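Local coordinates for ammonium transporter (Kuenenia stuttgartiensis, PDB 6EU6), which probably senses ammonium through an ammonium-transporter-type membrane domain and signals its presence across the membrane to a histidine kinase module, at residues A[102-107]-A[130-135]. Sequence-based numbering, arbitrary orientation.
Sequences VFASTA and FIVAII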
ATOM      1  N   VAL A 102      11.500   5.309 -11.383  1.00 24.28           N
ATOM      2  CA  VAL A 102      10.828   4.113 -10.920  1.00 25.11           C
ATOM      3  C   VAL A 102      10.442   3.190 -12.117  1.00 25.59           C
ATOM      4  O   VAL A 102      10.347   1.981 -11.958  1.00 25.22           O
ATOM      5  CB  VAL A 102       9.648   4.415  -9.964  1.00 24.07           C
ATOM      6  CG1 VAL A 102      10.178   5.117  -8.709  1.00 27.19           C
ATOM      7  CG2 VAL A 102       8.566   5.252 -10.593  1.00 26.97           C
ATOM      8  N   PHE A 103      10.161   3.759 -13.295  1.00 25.27           N
ATOM      9  CA  PHE A 103      10.104   2.918 -14.524  1.00 23.75           C
ATOM     10  C   PHE A 103      11.374   2.084 -14.739  1.00 26.68           C
ATOM     11  O   PHE A 103      11.325   0.886 -14.987  1.00 26.03           O
ATOM     12  CB  PHE A 103       9.761   3.802 -15.748  1.00 26.76           C
ATOM     13  CG  PHE A 103       8.293   4.006 -15.963  1.00 25.90           C
ATOM     14  CD1 PHE A 103       7.437   4.172 -14.896  1.00 28.16           C
ATOM     15  CD2 PHE A 103       7.785   4.103 -17.232  1.00 31.70           C
ATOM     16  CE1 PHE A 103       6.087   4.357 -15.086  1.00 28.18           C
ATOM     17  CE2 PHE A 103       6.420   4.224 -17.427  1.00 31.98           C
ATOM     18  CZ  PHE A 103       5.577   4.384 -16.360  1.00 30.68           C
ATOM     19  N   ALA A 104      12.538   2.716 -14.605  1.00 26.72           N
ATOM     20  CA  ALA A 104      13.790   2.024 -14.787  1.00 27.73           C
ATOM     21  C   ALA A 104      13.936   0.920 -13.726  1.00 28.94           C
ATOM     22  O   ALA A 104      14.400  -0.165 -14.060  1.00 25.70           O
ATOM     23  CB  ALA A 104      15.008   2.968 -14.721  1.00 28.30           C
ATOM     24  N   SER A 105      13.549   1.198 -12.471  1.00 23.89           N
ATOM     25  CA  SER A 105      13.614   0.199 -11.463  1.00 25.00           C
ATOM     26  C   SER A 105      12.725  -1.008 -11.762  1.00 22.84           C
ATOM     27  O   SER A 105      13.035  -2.139 -11.308  1.00 24.97           O
ATOM     28  CB  SER A 105      13.234   0.798 -10.115  1.00 24.80           C
ATOM     29  OG  SER A 105      14.209   1.801  -9.784  1.00 28.53           O
ATOM     30  N   THR A 106      11.582  -0.735 -12.350  1.00 24.02           N
ATOM     31  CA  THR A 106      10.656  -1.813 -12.829  1.00 24.41           C
ATOM     32  C   THR A 106      11.342  -2.713 -13.873  1.00 25.82           C
ATOM     33  O   THR A 106      11.348  -3.915 -13.802  1.00 25.87           O
ATOM     34  CB  THR A 106       9.364  -1.225 -13.367  1.00 26.41           C
ATOM     35  OG1 THR A 106       8.823  -0.325 -12.407  1.00 26.17           O
ATOM     36  CG2 THR A 106       8.347  -2.268 -13.615  1.00 26.11           C
ATOM     37  N   ALA A 107      11.914  -2.080 -14.860  1.00 25.31           N
ATOM     38  CA  ALA A 107      12.602  -2.813 -15.945  1.00 26.18           C
ATOM     39  C   ALA A 107      13.695  -3.686 -15.376  1.00 25.68           C
ATOM     40  O   ALA A 107      13.834  -4.832 -15.719  1.00 25.59           O
ATOM     41  CB  ALA A 107      13.172  -1.814 -16.942  1.00 23.95           C
ATOM     42  N   PHE A 130      23.958  -3.016 -15.323  1.00 29.40           N
ATOM     43  CA  PHE A 130      24.112  -3.006 -16.784  1.00 29.43           C
ATOM     44  C   PHE A 130      22.817  -2.647 -17.523  1.00 28.13           C
ATOM     45  O   PHE A 130      22.808  -1.815 -18.443  1.00 27.69           O
ATOM     46  CB  PHE A 130      24.740  -4.290 -17.266  1.00 28.68           C
ATOM     47  CG  PHE A 130      25.068  -4.296 -18.753  1.00 32.14           C
ATOM     48  CD1 PHE A 130      26.212  -3.638 -19.256  1.00 34.42           C
ATOM     49  CD2 PHE A 130      24.276  -5.012 -19.673  1.00 33.88           C
ATOM     50  CE1 PHE A 130      26.494  -3.664 -20.622  1.00 35.11           C
ATOM     51  CE2 PHE A 130      24.589  -5.005 -21.033  1.00 33.23           C
ATOM     52  CZ  PHE A 130      25.696  -4.339 -21.491  1.00 32.66           C
ATOM     53  N   ILE A 131      21.692  -3.225 -17.105  1.00 29.07           N
ATOM     54  CA  ILE A 131      20.447  -2.918 -17.758  1.00 27.12           C
ATOM     55  C   ILE A 131      20.068  -1.467 -17.576  1.00 27.33           C
ATOM     56  O   ILE A 131      19.597  -0.832 -18.535  1.00 26.02           O
ATOM     57  CB  ILE A 131      19.324  -3.928 -17.441  1.00 27.25           C
ATOM     58  CG1 ILE A 131      18.138  -3.694 -18.431  1.00 29.76           C
ATOM     59  CG2 ILE A 131      18.847  -3.780 -16.006  1.00 28.66           C
ATOM     60  CD1 ILE A 131      16.963  -4.605 -18.238  1.00 28.55           C
ATOM     61  N   VAL A 132      20.338  -0.899 -16.387  1.00 27.62           N
ATOM     62  CA  VAL A 132      19.927   0.428 -16.101  1.00 25.14           C
ATOM     63  C   VAL A 132      20.825   1.531 -16.752  1.00 30.90           C
ATOM     64  O   VAL A 132      20.343   2.640 -17.055  1.00 29.51           O
ATOM     65  CB  VAL A 132      19.796   0.657 -14.587  1.00 28.00           C
ATOM     66  CG1 VAL A 132      19.340   2.083 -14.306  1.00 29.83           C
ATOM     67  CG2 VAL A 132      18.687  -0.267 -13.977  1.00 27.31           C
ATOM     68  N   ALA A 133      22.115   1.208 -16.916  1.00 29.67           N
ATOM     69  CA  ALA A 133      23.139   2.118 -17.490  1.00 31.65           C
ATOM     70  C   ALA A 133      23.163   2.103 -19.009  1.00 28.79           C
ATOM     71  O   ALA A 133      23.427   3.128 -19.573  1.00 31.64           O
ATOM     72  CB  ALA A 133      24.546   1.770 -16.940  1.00 31.71           C
ATOM     73  N   ILE A 134      22.816   0.978 -19.635  1.00 31.40           N
ATOM     74  CA  ILE A 134      23.004   0.720 -21.086  1.00 29.25           C
ATOM     75  C   ILE A 134      21.748   0.278 -21.826  1.00 30.32           C
ATOM     76  O   ILE A 134      21.164   1.044 -22.606  1.00 29.94           O
ATOM     77  CB  ILE A 134      24.173  -0.277 -21.302  1.00 32.44           C
ATOM     78  CG1 ILE A 134      25.470   0.478 -20.925  1.00 35.02           C
ATOM     79  CG2 ILE A 134      24.297  -0.661 -22.777  1.00 29.96           C
ATOM     80  CD1 ILE A 134      26.477  -0.391 -20.353  1.00 49.21           C
ATOM     81  N   ILE A 135      21.312  -0.928 -21.558  1.00 26.56           N
ATOM     82  CA  ILE A 135      20.216  -1.535 -22.355  1.00 29.74           C
ATOM     83  C   ILE A 135      18.959  -0.694 -22.275  1.00 30.40           C
ATOM     84  O   ILE A 135      18.417  -0.246 -23.309  1.00 29.67           O
ATOM     85  CB  ILE A 135      19.938  -3.001 -21.941  1.00 27.88           C
ATOM     86  CG1 ILE A 135      21.197  -3.851 -22.151  1.00 30.61           C
ATOM     87  CG2 ILE A 135      18.741  -3.578 -22.661  1.00 28.65           C
ATOM     88  CD1 ILE A 135      21.020  -5.274 -21.702  1.00 31.39           C
TER
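Two successive membrane helices of the ammonium transporter fold, 93-114 and 121-144, meet where Ala104 and Ala107 of the first turn toward the second and meet Val132 and Ile131. The backbones come close, with Ala104 CA and Val132 CA 6.5 Å apart, and a methyl group is about all the first helix puts between them. Ala104 CB lies 4.4 Å from Val132 CG1, while the other branch of the valine, CG2, reaches to 4.3 Å from Ala104 O. About one turn along helix 93-114 from Ala104, Ala107 meets the longer arm of Ile131, the residue just before Val132: CG1 stands anti to its backbone N (chi1 -167°) and the chain runs on fully extended, which carries CD1 to 4.0 Å from Ala107 O. Small residues on one helix and beta-branched ones on the other thus suit each other, the latter reaching across to the first helix with branched side chains that have few rotamers to lose.

In this polytopic bundle each helix also packs against others: Val132 touches Ser54 and Val57 of helix 40-67, and Ile131 touches Phe177 of helix 167-185. Tyr136, one turn beyond Val132, touches both alanines from its own helix. The hydroxyls of Thr106 and Ser105 find partners within the bundle. Thr106 OG1 donates to Val102 O over 2.8 Å, standing 24° out of the carbonyl plane, and Thr106 N reaches the same oxygen from the opposite face at 3.0 Å, a pairing that lets a hydroxyl sit inside an apolar membrane core. Ser105 OG likewise bonds to Met101 O and to Ser54 OG of helix 40-67.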